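Multicopper oxidase (Pseudomonas thermotolerans, PDB 6VOW) probably works as a laccase-like multicopper oxidase, taking electrons from phenolic or similar substrates at one copper and passing them to a copper cluster that reduces dioxygen to water. Local coordinates at residues A130-Y135 with R267-V272; S140-L145 with H444-L449; R164-L169 with R220-N225; S170-H175 with L226-T231. All blocks are in the same frame, centred on the assembly; numbering follows the deposited sequence.

Interaction 1: A130-Y135 with R267-V272; sequences AGNFWY and RIDLAV
Asn-132 and Arg-267 mark the nearest backbone approach, 6.4 Å from CA to CA, where strand 131-135 passes strand 267-272 at 148° between their N-to-C directions. The strands, from different sheets and 7.2 Å apart between axes, do not pair; side chains bridge them, reaching the backbone of Asn-132. CB of Asn-132 rests against CB of Arg-267. From there the arginine turns sharply at chi2 (91°), which sets CD 3.8 Å from CD1 of Trp-134, and a further bend at chi3 carries NE round to the backbone of Asn-132. NE donates to Asn-132 O at 2.8 Å; the oxygen lies in the guanidinium plane, while the donor stands above the carbonyl plane. NH2 adds a weak second bond to that oxygen, lies 3.5 Å from CD1 of Phe-133 in an oblique approach, and makes its salt bridge with Asp-413. Farther along strand 267-272, ND2 of Asn-132 gives an almost straight bond (171°) to Asp-269 OD1 at 2.8 Å, arriving from above the carboxylate plane. A water donates to Asp-269 OD2 and weakly accepts from Asn-132 N. With Asn-132 OD1 receiving Arg-222 NH1, both ends of the amide are engaged, which would fix its rotation. This buried seam is therefore polar, its charges probably balanced, Arg-267 by Asp-413 and Asp-269 by Arg-220, and Arg-267 touches Trp-134, which lines the pocket of the Cu-O-Cu group.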
loop_
_atom_site.group_PDB
_atom_site.type_symbol
_atom_site.label_atom_id
_atom_site.label_comp_id
_atom_site.label_asym_id
_atom_site.label_seq_id
_atom_site.Cartn_x
_atom_site.Cartn_y
_atom_site.Cartn_z
ATOM N N ALA A 130 12.448 7.327 -1.310
ATOM C CA ALA A 130 12.350 6.649 -2.579
ATOM C C ALA A 130 11.689 5.356 -2.321
ATOM O O ALA A 130 11.738 4.817 -1.209
ATOM C CB ALA A 130 13.715 6.400 -3.163
ATOM N N GLY A 131 11.063 4.888 -3.365
ATOM C CA GLY A 131 10.428 3.639 -3.407
ATOM C C GLY A 131 9.002 3.700 -3.822
ATOM O O GLY A 131 8.578 4.619 -4.523
ATOM N N ASN A 132 8.284 2.663 -3.426
ATOM C CA ASN A 132 6.937 2.324 -3.934
ATOM C C ASN A 132 5.929 2.749 -2.956
ATOM O O ASN A 132 5.994 2.276 -1.808
ATOM C CB ASN A 132 6.835 0.782 -4.057
ATOM C CG ASN A 132 7.828 0.263 -5.059
ATOM O OD1 ASN A 132 7.944 0.821 -6.179
ATOM N ND2 ASN A 132 8.564 -0.772 -4.691
ATOM N N PHE A 133 5.001 3.594 -3.386
ATOM C CA PHE A 133 3.964 4.046 -2.460
ATOM C C PHE A 133 2.735 3.862 -3.276
ATOM O O PHE A 133 2.780 3.329 -4.435
ATOM C CB PHE A 133 4.240 5.514 -2.000
ATOM C CG PHE A 133 5.486 5.619 -1.279
ATOM C CD1 PHE A 133 5.577 5.200 -0.013
ATOM C CD2 PHE A 133 6.649 5.929 -1.971
ATOM C CE1 PHE A 133 6.789 5.197 0.647
ATOM C CE2 PHE A 133 7.865 5.885 -1.366
ATOM C CZ PHE A 133 7.937 5.549 -0.026
ATOM N N TRP A 134 1.633 4.286 -2.710
ATOM C CA TRP A 134 0.390 4.343 -3.539
ATOM C C TRP A 134 -0.528 5.378 -2.984
ATOM O O TRP A 134 -0.283 5.964 -1.906
ATOM C CB TRP A 134 -0.333 2.958 -3.642
ATOM C CG TRP A 134 -0.779 2.327 -2.389
ATOM C CD1 TRP A 134 -0.042 2.016 -1.313
ATOM C CD2 TRP A 134 -2.107 1.939 -2.104
ATOM N NE1 TRP A 134 -0.835 1.447 -0.377
ATOM C CE2 TRP A 134 -2.108 1.356 -0.870
ATOM C CE3 TRP A 134 -3.282 1.981 -2.826
ATOM C CZ2 TRP A 134 -3.256 0.893 -0.282
ATOM C CZ3 TRP A 134 -4.411 1.473 -2.281
ATOM C CH2 TRP A 134 -4.392 0.891 -1.031
ATOM N N TYR A 135 -1.616 5.553 -3.677
ATOM C CA TYR A 135 -2.585 6.565 -3.327
ATOM C C TYR A 135 -4.000 6.050 -3.527
ATOM O O TYR A 135 -4.305 5.295 -4.469
ATOM C CB TYR A 135 -2.307 7.817 -4.192
ATOM C CG TYR A 135 -2.509 7.644 -5.680
ATOM C CD1 TYR A 135 -3.706 8.000 -6.246
ATOM C CD2 TYR A 135 -1.494 7.208 -6.518
ATOM C CE1 TYR A 135 -3.950 7.879 -7.595
ATOM C CE2 TYR A 135 -1.723 7.112 -7.900
ATOM C CZ TYR A 135 -2.986 7.458 -8.404
ATOM O OH TYR A 135 -3.330 7.365 -9.710
ATOM N N ARG A 267 3.828 -3.216 -0.478
ATOM C CA ARG A 267 4.563 -3.216 -1.732
ATOM C C ARG A 267 5.899 -3.850 -1.509
ATOM O O ARG A 267 6.424 -3.884 -0.406
ATOM C CB ARG A 267 4.785 -1.753 -2.145
ATOM C CG ARG A 267 3.555 -0.924 -2.367
ATOM C CD ARG A 267 3.093 -0.199 -1.127
ATOM N NE ARG A 267 4.032 0.804 -0.563
ATOM C CZ ARG A 267 4.035 1.142 0.717
ATOM N NH1 ARG A 267 3.242 0.520 1.583
ATOM N NH2 ARG A 267 4.883 2.031 1.163
ATOM N N ILE A 268 6.496 -4.284 -2.588
ATOM C CA ILE A 268 7.849 -4.772 -2.559
ATOM C C ILE A 268 8.506 -4.409 -3.862
ATOM O O ILE A 268 7.864 -4.275 -4.914
ATOM C CB ILE A 268 7.944 -6.342 -2.417
ATOM C CG1 ILE A 268 7.206 -7.146 -3.529
ATOM C CG2 ILE A 268 7.405 -6.765 -1.080
ATOM C CD1 ILE A 268 7.367 -8.633 -3.326
ATOM N N ASP A 269 9.813 -4.338 -3.792
ATOM C CA ASP A 269 10.626 -4.383 -5.021
ATOM C C ASP A 269 11.225 -5.750 -4.989
ATOM O O ASP A 269 11.900 -6.116 -4.016
ATOM C CB ASP A 269 11.765 -3.427 -4.956
ATOM C CG ASP A 269 11.354 -1.995 -5.219
ATOM O OD1 ASP A 269 10.670 -1.739 -6.226
ATOM O OD2 ASP A 269 11.772 -1.120 -4.430
ATOM N N LEU A 270 10.997 -6.462 -6.070
ATOM C CA LEU A 270 11.334 -7.813 -6.199
ATOM C C LEU A 270 12.251 -7.791 -7.402
ATOM O O LEU A 270 11.780 -7.516 -8.518
ATOM C CB LEU A 270 10.045 -8.655 -6.402
ATOM C CG LEU A 270 10.336 -10.146 -6.612
ATOM C CD1 LEU A 270 11.302 -10.693 -5.587
ATOM C CD2 LEU A 270 9.125 -11.013 -6.645
ATOM N N ALA A 271 13.549 -7.950 -7.182
ATOM C CA ALA A 271 14.476 -8.070 -8.338
ATOM C C ALA A 271 14.572 -9.477 -8.797
ATOM O O ALA A 271 14.889 -10.385 -7.976
ATOM C CB ALA A 271 15.840 -7.614 -8.001
ATOM N N VAL A 272 14.367 -9.662 -10.106
ATOM C CA VAL A 272 14.251 -10.977 -10.680
ATOM C C VAL A 272 15.335 -11.128 -11.773
ATOM O O VAL A 272 15.454 -10.277 -12.662
ATOM C CB VAL A 272 12.854 -11.147 -11.320
ATOM C CG1 VAL A 272 12.728 -12.451 -12.105
ATOM C CG2 VAL A 272 11.810 -11.176 -10.219
HETATM O O HOH W 1 10.402 0.467 -2.823
#

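Interaction 2: S140-L145 with H444-L449; sequences SSASQL and HMETGL. With CU (copper (II) ion), chain D.
Glu-446 reaches across to the first turn of helix 141-145, where OE1 accepts from Ala-142 N. The bond is nearly straight (174°), but its modelled length of 2.5 Å is unusually short and the exact value doubtful. Both carboxylate oxygens also lie 3.2 Å from CB of Ala-142. Beside them CE of Met-445, turned there by the bend at chi3 (86°), lies against Ser-141, its modelled 3.4 Å from CB tighter than usual. A water donates to OE1 of Glu-446 and accepts from Ser-143 N. One residue before Met-445, His-444 binds copper through ND1 at 2.1 Å, with His-388 and Cys-439 completing a type 1 site; CD2 of Leu-449 comes within 3.3 Å of the metal. An alanine in place of Glu-446 would probably leave Ala-142 N and the water without their acceptor and open a gap between the helices. The amino end of the helix is likely to favour negative charge on this carboxylate, tying the copper-bearing helix electrostatically to helix 141-145.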
loop_
_atom_site.group_PDB
_atom_site.type_symbol
_atom_site.label_atom_id
_atom_site.label_comp_id
_atom_site.label_asym_id
_atom_site.label_seq_id
_atom_site.Cartn_x
_atom_site.Cartn_y
_atom_site.Cartn_z
ATOM N N SER A 140 -15.318 7.140 2.066
ATOM C CA SER A 140 -16.134 6.106 1.394
ATOM C C SER A 140 -15.227 5.005 0.855
ATOM O O SER A 140 -15.328 4.598 -0.278
ATOM C CB SER A 140 -16.956 6.722 0.219
ATOM O OG SER A 140 -17.696 7.873 0.609
ATOM N N SER A 141 -14.351 4.527 1.704
ATOM C CA SER A 141 -13.158 3.884 1.285
ATOM C C SER A 141 -13.438 2.566 0.621
ATOM O O SER A 141 -13.032 2.360 -0.511
ATOM C CB SER A 141 -12.177 3.759 2.465
ATOM O OG SER A 141 -11.879 5.029 3.099
ATOM N N ALA A 142 -14.215 1.699 1.258
ATOM C CA ALA A 142 -14.541 0.345 0.728
ATOM C C ALA A 142 -15.117 0.432 -0.657
ATOM O O ALA A 142 -14.685 -0.258 -1.622
ATOM C CB ALA A 142 -15.530 -0.350 1.676
ATOM N N SER A 143 -16.098 1.314 -0.751
ATOM C CA SER A 143 -16.747 1.584 -2.018
ATOM C C SER A 143 -15.801 2.232 -3.091
ATOM O O SER A 143 -15.701 1.783 -4.267
ATOM C CB SER A 143 -17.976 2.484 -1.734
ATOM O OG SER A 143 -18.598 2.731 -2.972
ATOM N N GLN A 144 -15.147 3.293 -2.704
ATOM C CA GLN A 144 -14.321 4.081 -3.676
ATOM C C GLN A 144 -13.046 3.324 -4.056
ATOM O O GLN A 144 -12.723 3.241 -5.219
ATOM C CB GLN A 144 -14.047 5.473 -3.160
ATOM C CG GLN A 144 -15.249 6.414 -3.052
ATOM C CD GLN A 144 -14.926 7.886 -2.761
ATOM O OE1 GLN A 144 -15.828 8.696 -2.691
ATOM N NE2 GLN A 144 -13.693 8.229 -2.582
ATOM N N LEU A 145 -12.351 2.738 -3.099
ATOM C CA LEU A 145 -11.237 1.837 -3.420
ATOM C C LEU A 145 -11.739 0.633 -4.155
ATOM O O LEU A 145 -11.148 0.241 -5.142
ATOM C CB LEU A 145 -10.471 1.342 -2.188
ATOM C CG LEU A 145 -9.454 2.310 -1.550
ATOM C CD1 LEU A 145 -10.104 3.248 -0.579
ATOM C CD2 LEU A 145 -8.386 1.591 -0.766
ATOM N N HIS A 444 -12.466 -3.904 7.665
ATOM C CA HIS A 444 -12.190 -3.827 9.085
ATOM C C HIS A 444 -12.011 -2.421 9.521
ATOM O O HIS A 444 -12.402 -2.125 10.640
ATOM C CB HIS A 444 -10.933 -4.557 9.461
ATOM C CG HIS A 444 -11.044 -6.016 9.296
ATOM N ND1 HIS A 444 -9.981 -6.841 9.516
ATOM C CD2 HIS A 444 -12.072 -6.806 8.896
ATOM C CE1 HIS A 444 -10.350 -8.092 9.308
ATOM N NE2 HIS A 444 -11.609 -8.097 8.915
ATOM N N MET A 445 -11.391 -1.579 8.669
ATOM C CA MET A 445 -11.160 -0.190 8.997
ATOM C C MET A 445 -12.520 0.458 9.103
ATOM O O MET A 445 -12.766 1.197 10.042
ATOM C CB MET A 445 -10.352 0.517 7.904
ATOM C CG MET A 445 -10.293 2.049 7.999
ATOM S SD MET A 445 -9.565 2.728 6.478
ATOM C CE MET A 445 -11.089 2.791 5.573
ATOM N N GLU A 446 -13.407 0.167 8.148
ATOM C CA GLU A 446 -14.749 0.774 8.175
ATOM C C GLU A 446 -15.665 0.224 9.236
ATOM O O GLU A 446 -16.672 0.915 9.559
ATOM C CB GLU A 446 -15.463 0.701 6.840
ATOM C CG GLU A 446 -14.923 1.712 5.792
ATOM C CD GLU A 446 -15.660 1.608 4.444
ATOM O OE1 GLU A 446 -15.149 2.214 3.472
ATOM O OE2 GLU A 446 -16.730 0.925 4.309
ATOM N N THR A 447 -15.380 -0.982 9.773
ATOM C CA THR A 447 -16.258 -1.555 10.781
ATOM C C THR A 447 -15.582 -1.476 12.112
ATOM O O THR A 447 -15.802 -2.349 12.940
ATOM C CB THR A 447 -16.715 -2.991 10.429
ATOM O OG1 THR A 447 -15.604 -3.909 10.307
ATOM C CG2 THR A 447 -17.488 -2.938 9.134
ATOM N N GLY A 448 -14.722 -0.469 12.316
ATOM C CA GLY A 448 -14.176 -0.218 13.648
ATOM C C GLY A 448 -12.661 -0.253 13.909
ATOM O O GLY A 448 -12.204 0.267 14.939
ATOM N N LEU A 449 -11.871 -0.863 13.027
ATOM C CA LEU A 449 -10.458 -1.117 13.337
ATOM C C LEU A 449 -9.594 0.066 12.882
ATOM O O LEU A 449 -8.793 -0.017 11.944
ATOM C CB LEU A 449 -10.025 -2.425 12.695
ATOM C CG LEU A 449 -8.800 -3.136 13.235
ATOM C CD1 LEU A 449 -8.880 -3.226 14.759
ATOM C CD2 LEU A 449 -8.703 -4.530 12.594
HETATM CU CU CU D . -8.024 -6.233 9.807
HETATM O O HOH W 2 -17.438 2.667 1.912
#

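Interaction 3: R164-L169 with R220-N225; sequences RHELSL and RLRLFN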
loop_
_atom_site.group_PDB
_atom_site.type_symbol
_atom_site.label_atom_id
_atom_site.label_comp_id
_atom_site.label_asym_id
_atom_site.label_seq_id
_atom_site.Cartn_x
_atom_site.Cartn_y
_atom_site.Cartn_z
ATOM N N ARG A 164 18.550 -1.616 -14.367
ATOM C CA ARG A 164 18.420 -1.281 -15.788
ATOM C C ARG A 164 16.965 -1.309 -16.255
ATOM O O ARG A 164 16.635 -0.736 -17.267
ATOM C CB ARG A 164 19.276 -2.234 -16.673
ATOM C CG ARG A 164 20.647 -2.506 -16.114
ATOM C CD ARG A 164 21.747 -2.505 -17.164
ATOM N NE ARG A 164 22.878 -1.693 -16.693
ATOM C CZ ARG A 164 23.048 -0.372 -16.890
ATOM N NH1 ARG A 164 22.172 0.353 -17.609
ATOM N NH2 ARG A 164 24.122 0.231 -16.361
ATOM N N HIS A 165 16.114 -2.032 -15.571
ATOM C CA HIS A 165 14.761 -2.309 -16.030
ATOM C C HIS A 165 13.927 -2.390 -14.787
ATOM O O HIS A 165 14.400 -2.773 -13.720
ATOM C CB HIS A 165 14.653 -3.646 -16.758
ATOM C CG HIS A 165 15.531 -3.702 -17.940
ATOM N ND1 HIS A 165 15.156 -3.214 -19.178
ATOM C CD2 HIS A 165 16.841 -4.016 -18.026
ATOM C CE1 HIS A 165 16.175 -3.349 -20.010
ATOM N NE2 HIS A 165 17.215 -3.816 -19.333
ATOM N N GLU A 166 12.693 -1.996 -14.963
ATOM C CA GLU A 166 11.706 -2.067 -13.895
ATOM C C GLU A 166 10.399 -2.278 -14.513
ATOM O O GLU A 166 10.227 -1.987 -15.669
ATOM C CB GLU A 166 11.711 -0.801 -13.010
ATOM C CG GLU A 166 11.261 0.490 -13.658
ATOM C CD GLU A 166 10.822 1.518 -12.636
ATOM O OE1 GLU A 166 11.688 2.097 -11.931
ATOM O OE2 GLU A 166 9.591 1.675 -12.530
ATOM N N LEU A 167 9.480 -2.778 -13.720
ATOM C CA LEU A 167 8.142 -3.049 -14.158
ATOM C C LEU A 167 7.248 -2.869 -12.947
ATOM O O LEU A 167 7.537 -3.416 -11.892
ATOM C CB LEU A 167 8.073 -4.503 -14.569
ATOM C CG LEU A 167 6.797 -4.938 -15.223
ATOM C CD1 LEU A 167 6.572 -4.178 -16.537
ATOM C CD2 LEU A 167 6.923 -6.418 -15.479
ATOM N N SER A 168 6.188 -2.112 -13.121
ATOM C CA SER A 168 5.202 -1.910 -12.095
ATOM C C SER A 168 4.048 -2.905 -12.230
ATOM O O SER A 168 3.473 -3.052 -13.317
ATOM C CB SER A 168 4.618 -0.510 -12.180
ATOM O OG SER A 168 5.609 0.447 -11.870
ATOM N N LEU A 169 3.713 -3.576 -11.116
ATOM C CA LEU A 169 2.612 -4.623 -11.021
ATOM C C LEU A 169 1.658 -4.240 -9.945
ATOM O O LEU A 169 2.025 -4.288 -8.787
ATOM C CB LEU A 169 3.159 -6.026 -10.692
ATOM C CG LEU A 169 3.414 -6.821 -11.964
ATOM C CD1 LEU A 169 4.160 -6.031 -13.008
ATOM C CD2 LEU A 169 4.199 -8.043 -11.621
ATOM N N ARG A 220 13.688 -4.985 -11.768
ATOM C CA ARG A 220 13.040 -4.590 -10.524
ATOM C C ARG A 220 11.548 -4.580 -10.757
ATOM O O ARG A 220 11.029 -3.736 -11.513
ATOM C CB ARG A 220 13.455 -3.198 -10.242
ATOM C CG ARG A 220 12.776 -2.595 -9.068
ATOM C CD ARG A 220 13.229 -1.177 -9.005
ATOM N NE ARG A 220 13.018 -0.619 -7.690
ATOM C CZ ARG A 220 13.616 0.483 -7.288
ATOM N NH1 ARG A 220 14.497 1.084 -8.104
ATOM N NH2 ARG A 220 13.375 0.973 -6.064
ATOM N N LEU A 221 10.869 -5.529 -10.139
ATOM C CA LEU A 221 9.416 -5.639 -10.233
ATOM C C LEU A 221 8.889 -4.925 -9.047
ATOM O O LEU A 221 9.179 -5.276 -7.885
ATOM C CB LEU A 221 8.953 -7.113 -10.145
ATOM C CG LEU A 221 9.443 -8.095 -11.170
ATOM C CD1 LEU A 221 8.785 -9.442 -10.909
ATOM C CD2 LEU A 221 9.067 -7.553 -12.510
ATOM N N ARG A 222 8.162 -3.894 -9.328
ATOM C CA ARG A 222 7.570 -3.085 -8.256
ATOM C C ARG A 222 6.183 -3.672 -8.065
ATOM O O ARG A 222 5.388 -3.623 -8.986
ATOM C CB ARG A 222 7.454 -1.610 -8.716
ATOM C CG ARG A 222 8.791 -0.980 -9.028
ATOM C CD ARG A 222 8.578 0.400 -9.605
ATOM N NE ARG A 222 9.833 1.153 -9.884
ATOM C CZ ARG A 222 10.573 1.782 -8.980
ATOM N NH1 ARG A 222 10.319 1.727 -7.737
ATOM N NH2 ARG A 222 11.667 2.470 -9.350
ATOM N N LEU A 223 5.916 -4.231 -6.886
ATOM C CA LEU A 223 4.656 -4.995 -6.651
ATOM C C LEU A 223 3.863 -4.213 -5.677
ATOM O O LEU A 223 4.328 -3.950 -4.551
ATOM C CB LEU A 223 4.991 -6.333 -6.069
ATOM C CG LEU A 223 5.467 -7.250 -7.210
ATOM C CD1 LEU A 223 6.469 -8.280 -6.723
ATOM C CD2 LEU A 223 4.261 -7.960 -7.752
ATOM N N PHE A 224 2.695 -3.797 -6.126
ATOM C CA PHE A 224 1.774 -3.012 -5.325
ATOM C C PHE A 224 0.494 -3.806 -5.089
ATOM O O PHE A 224 -0.162 -4.272 -6.031
ATOM C CB PHE A 224 1.367 -1.713 -6.035
ATOM C CG PHE A 224 2.497 -0.874 -6.530
ATOM C CD1 PHE A 224 3.108 -1.153 -7.718
ATOM C CD2 PHE A 224 2.909 0.228 -5.823
ATOM C CE1 PHE A 224 4.107 -0.299 -8.186
ATOM C CE2 PHE A 224 3.953 1.019 -6.239
ATOM C CZ PHE A 224 4.509 0.787 -7.470
ATOM N N ASN A 225 0.130 -3.944 -3.835
ATOM C CA ASN A 225 -1.146 -4.592 -3.547
ATOM C C ASN A 225 -2.157 -3.465 -3.384
ATOM O O ASN A 225 -2.193 -2.764 -2.343
ATOM C CB ASN A 225 -1.045 -5.494 -2.308
ATOM C CG ASN A 225 -2.408 -6.118 -1.942
ATOM O OD1 ASN A 225 -3.469 -5.625 -2.350
ATOM N ND2 ASN A 225 -2.370 -7.211 -1.175
HETATM O O HOH W 3 14.863 1.128 -10.949
#
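Glu-166 to Leu-169 pair in parallel with Arg-220 to Leu-223 in the mixed sheet of a cupredoxin-type domain, the strands running 17° apart with backbone bonds from Arg-220 N and His-165 O to Phe-224 N and Leu-169 O. On one face CG of Glu-166 takes the crowded position between backbone N and carbonyl carbon (chi1 67°), and the carboxylate crosses the Arg-222 guanidinium with their planes 51° apart. The salt bridge has two bonds: Arg-222 NH2 to Glu-166 OE1 at 2.6 Å, in the guanidinium plane, and a weak one from NE to OE2 at 2.7 Å. Arg-72 also pairs with OE2. NH2 of Arg-222 in turn lies over the guanidinium of Arg-220, 3.3 Å above its plane and offset toward its rim; their like charges are probably balanced by Glu-166 and by Glu-157 and Asp-269, which pair with Arg-220. On the other face the leucines lie side by side, pointing the same way: CB of Leu-167 touches CD2 of Leu-221 at 3.8 Å, and CB of Leu-169 touches CD2 of Leu-223 at 3.7 Å. Farther along, the Phe-224 ring turns its edge to the neighbouring strand, with CD1 3.5 Å from Leu-169 O.

Interaction 4: S170-H175 with L226-T231; sequences SLKTWH and LDNTVT
Asp-227 faces Thr-173 at the centre of this contact, where an Asx turn in the loop after strand 218-225 packs against the end of strand 165-174. Among the hydrogen bonds, Leu-226 N to Leu-171 O at 2.8 Å carries the strand pairing one step into the loop. Asp-227 then takes over with its side chain. CG of Asp-227, anti to the backbone N (chi1 -160°), is thereby brought near Thr-173, and OD1 accepts from Thr-173 N; the refined 2.5 Å is very short and its precise value doubtful. OD2 ties down the loop itself, receiving Thr-229 N and Val-230 N from opposite faces of the carboxylate plane, each at 2.7 Å. An alanine in place of Asp-227 would probably leave the N-H groups of Thr-173, Thr-229 and Val-230 without their acceptor and set the loop free to shift. In the conformer of Lys-172 described here, one of two, NZ donates to a water that lies close to Asp-227 OD1, and also bonds to Leu-145 O. The backbone O of Leu-226 is buried with no polar partner in the model. The apolar contacts flank this polar centre. CG2 of Thr-173 meets CG2 of Val-230 at 3.6 Å, the two side chains crossing at about a right angle. The edge of the His-175 ring is approached by CB of Asn-228, and CD1 of Leu-226 touches CB of Ser-170 at 3.5 Å.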
loop_
_atom_site.group_PDB
_atom_site.type_symbol
_atom_site.label_atom_id
_atom_site.label_comp_id
_atom_site.label_asym_id
_atom_site.label_seq_id
_atom_site.Cartn_x
_atom_site.Cartn_y
_atom_site.Cartn_z
ATOM N N SER A 170 0.467 -3.824 -10.339
ATOM C CA SER A 170 -0.558 -3.390 -9.380
ATOM C C SER A 170 -1.612 -4.479 -9.298
ATOM O O SER A 170 -2.302 -4.751 -10.268
ATOM C CB SER A 170 -1.194 -2.067 -9.829
ATOM O OG SER A 170 -0.288 -0.969 -9.692
ATOM N N LEU A 171 -1.665 -5.121 -8.141
ATOM C CA LEU A 171 -2.610 -6.191 -7.885
ATOM C C LEU A 171 -3.913 -5.670 -7.352
ATOM O O LEU A 171 -3.935 -4.889 -6.437
ATOM C CB LEU A 171 -2.050 -7.075 -6.796
ATOM C CG LEU A 171 -0.770 -7.782 -7.259
ATOM C CD1 LEU A 171 -0.019 -8.366 -6.077
ATOM C CD2 LEU A 171 -1.214 -8.872 -8.179
ATOM N N LYS A 172 -4.998 -6.184 -7.902
ATOM C CA LYS A 172 -6.311 -5.873 -7.397
ATOM C C LYS A 172 -7.264 -7.039 -7.639
ATOM O O LYS A 172 -7.337 -7.614 -8.764
ATOM C CB LYS A 172 -6.852 -4.570 -8.015
ATOM C CG LYS A 172 -8.060 -4.057 -7.258
ATOM C CD LYS A 172 -8.515 -2.727 -7.760
ATOM C CE LYS A 172 -9.061 -1.953 -6.572
ATOM N NZ LYS A 172 -10.356 -2.478 -6.100
ATOM N N THR A 173 -7.986 -7.389 -6.569
ATOM C CA THR A 173 -8.964 -8.489 -6.593
ATOM C C THR A 173 -10.345 -7.836 -6.503
ATOM O O THR A 173 -10.786 -7.400 -5.431
ATOM C CB THR A 173 -8.641 -9.488 -5.459
ATOM O OG1 THR A 173 -7.450 -10.118 -5.857
ATOM C CG2 THR A 173 -9.758 -10.592 -5.216
ATOM N N TRP A 174 -10.957 -7.732 -7.681
ATOM C CA TRP A 174 -12.144 -6.979 -7.886
ATOM C C TRP A 174 -13.357 -7.746 -7.457
ATOM O O TRP A 174 -13.576 -8.876 -7.911
ATOM C CB TRP A 174 -12.309 -6.714 -9.358
ATOM C CG TRP A 174 -11.346 -5.743 -9.933
ATOM C CD1 TRP A 174 -10.129 -6.017 -10.525
ATOM C CD2 TRP A 174 -11.542 -4.349 -10.052
ATOM N NE1 TRP A 174 -9.568 -4.874 -10.963
ATOM C CE2 TRP A 174 -10.417 -3.826 -10.691
ATOM C CE3 TRP A 174 -12.562 -3.470 -9.645
ATOM C CZ2 TRP A 174 -10.287 -2.477 -10.977
ATOM C CZ3 TRP A 174 -12.409 -2.126 -9.907
ATOM C CH2 TRP A 174 -11.277 -1.632 -10.565
ATOM N N HIS A 175 -14.195 -7.063 -6.692
ATOM C CA HIS A 175 -15.491 -7.547 -6.278
ATOM C C HIS A 175 -16.454 -7.359 -7.421
ATOM O O HIS A 175 -17.299 -6.525 -7.374
ATOM C CB HIS A 175 -16.036 -6.710 -5.133
ATOM C CG HIS A 175 -15.160 -6.626 -3.946
ATOM N ND1 HIS A 175 -13.960 -5.956 -3.935
ATOM C CD2 HIS A 175 -15.345 -7.068 -2.692
ATOM C CE1 HIS A 175 -13.406 -6.064 -2.741
ATOM N NE2 HIS A 175 -14.215 -6.743 -1.975
ATOM N N LEU A 226 -2.951 -3.254 -4.432
ATOM C CA LEU A 226 -3.876 -2.208 -4.402
ATOM C C LEU A 226 -5.230 -2.706 -4.004
ATOM O O LEU A 226 -6.178 -1.953 -4.119
ATOM C CB LEU A 226 -3.917 -1.421 -5.721
ATOM C CG LEU A 226 -2.573 -0.963 -6.212
ATOM C CD1 LEU A 226 -2.815 -0.095 -7.427
ATOM C CD2 LEU A 226 -1.824 -0.137 -5.170
ATOM N N ASP A 227 -5.299 -3.894 -3.409
ATOM C CA ASP A 227 -6.546 -4.474 -3.052
ATOM C C ASP A 227 -7.090 -3.997 -1.732
ATOM O O ASP A 227 -6.380 -3.654 -0.891
ATOM C CB ASP A 227 -6.465 -5.967 -3.034
ATOM C CG ASP A 227 -7.872 -6.591 -3.153
ATOM O OD1 ASP A 227 -8.460 -6.504 -4.288
ATOM O OD2 ASP A 227 -8.401 -7.055 -2.066
ATOM N N ASN A 228 -8.402 -4.002 -1.590
ATOM C CA ASN A 228 -9.144 -3.691 -0.322
ATOM C C ASN A 228 -8.918 -4.715 0.740
ATOM O O ASN A 228 -9.038 -4.370 1.903
ATOM C CB ASN A 228 -10.689 -3.756 -0.533
ATOM C CG ASN A 228 -11.255 -2.597 -1.323
ATOM O OD1 ASN A 228 -10.645 -2.143 -2.273
ATOM N ND2 ASN A 228 -12.470 -2.138 -0.951
ATOM N N THR A 229 -8.731 -5.992 0.386
ATOM C CA THR A 229 -8.734 -7.111 1.429
ATOM C C THR A 229 -7.756 -8.277 1.234
ATOM O O THR A 229 -7.358 -8.920 2.225
ATOM C CB THR A 229 -10.174 -7.713 1.628
ATOM O OG1 THR A 229 -10.355 -8.871 0.821
ATOM C CG2 THR A 229 -11.162 -6.761 1.244
ATOM N N VAL A 230 -7.390 -8.568 -0.007
ATOM C CA VAL A 230 -6.569 -9.731 -0.275
ATOM C C VAL A 230 -5.091 -9.655 0.205
ATOM O O VAL A 230 -4.474 -8.669 0.144
ATOM C CB VAL A 230 -6.691 -10.161 -1.737
ATOM C CG1 VAL A 230 -5.787 -11.321 -2.045
ATOM C CG2 VAL A 230 -8.127 -10.553 -2.029
ATOM N N THR A 231 -4.591 -10.718 0.786
ATOM C CA THR A 231 -3.172 -10.918 0.961
ATOM C C THR A 231 -2.688 -11.942 -0.067
ATOM O O THR A 231 -3.056 -13.067 0.018
ATOM C CB THR A 231 -2.905 -11.422 2.339
ATOM O OG1 THR A 231 -3.125 -10.345 3.254
ATOM C CG2 THR A 231 -1.489 -11.862 2.461
HETATM O O HOH W 4 -10.590 -4.826 -4.135
HETATM O O HOH W 5 -10.657 -8.058 -3.044
#

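How the interactions relate
Interactions 3 and 4 use successive lengths of strand 165-174: regular parallel pairing in the first gives way in the second to a loop held by one aspartate. Interaction 1 shares their sheet through strand 267-273, which bonds to 218-225 at Leu-221 and Leu-223, and joins it to another sheet through side chains, a water and one backbone carbonyl. These three are mainly buried, although interaction 3 has partly exposed residues along strand 165-169. Interaction 2 is only partly buried and sits between helices beside the coppers. It connects with interaction 4 through Ala-142 O to Asn-228 ND2, and with interaction 1 where Leu-145 packs on Trp-134.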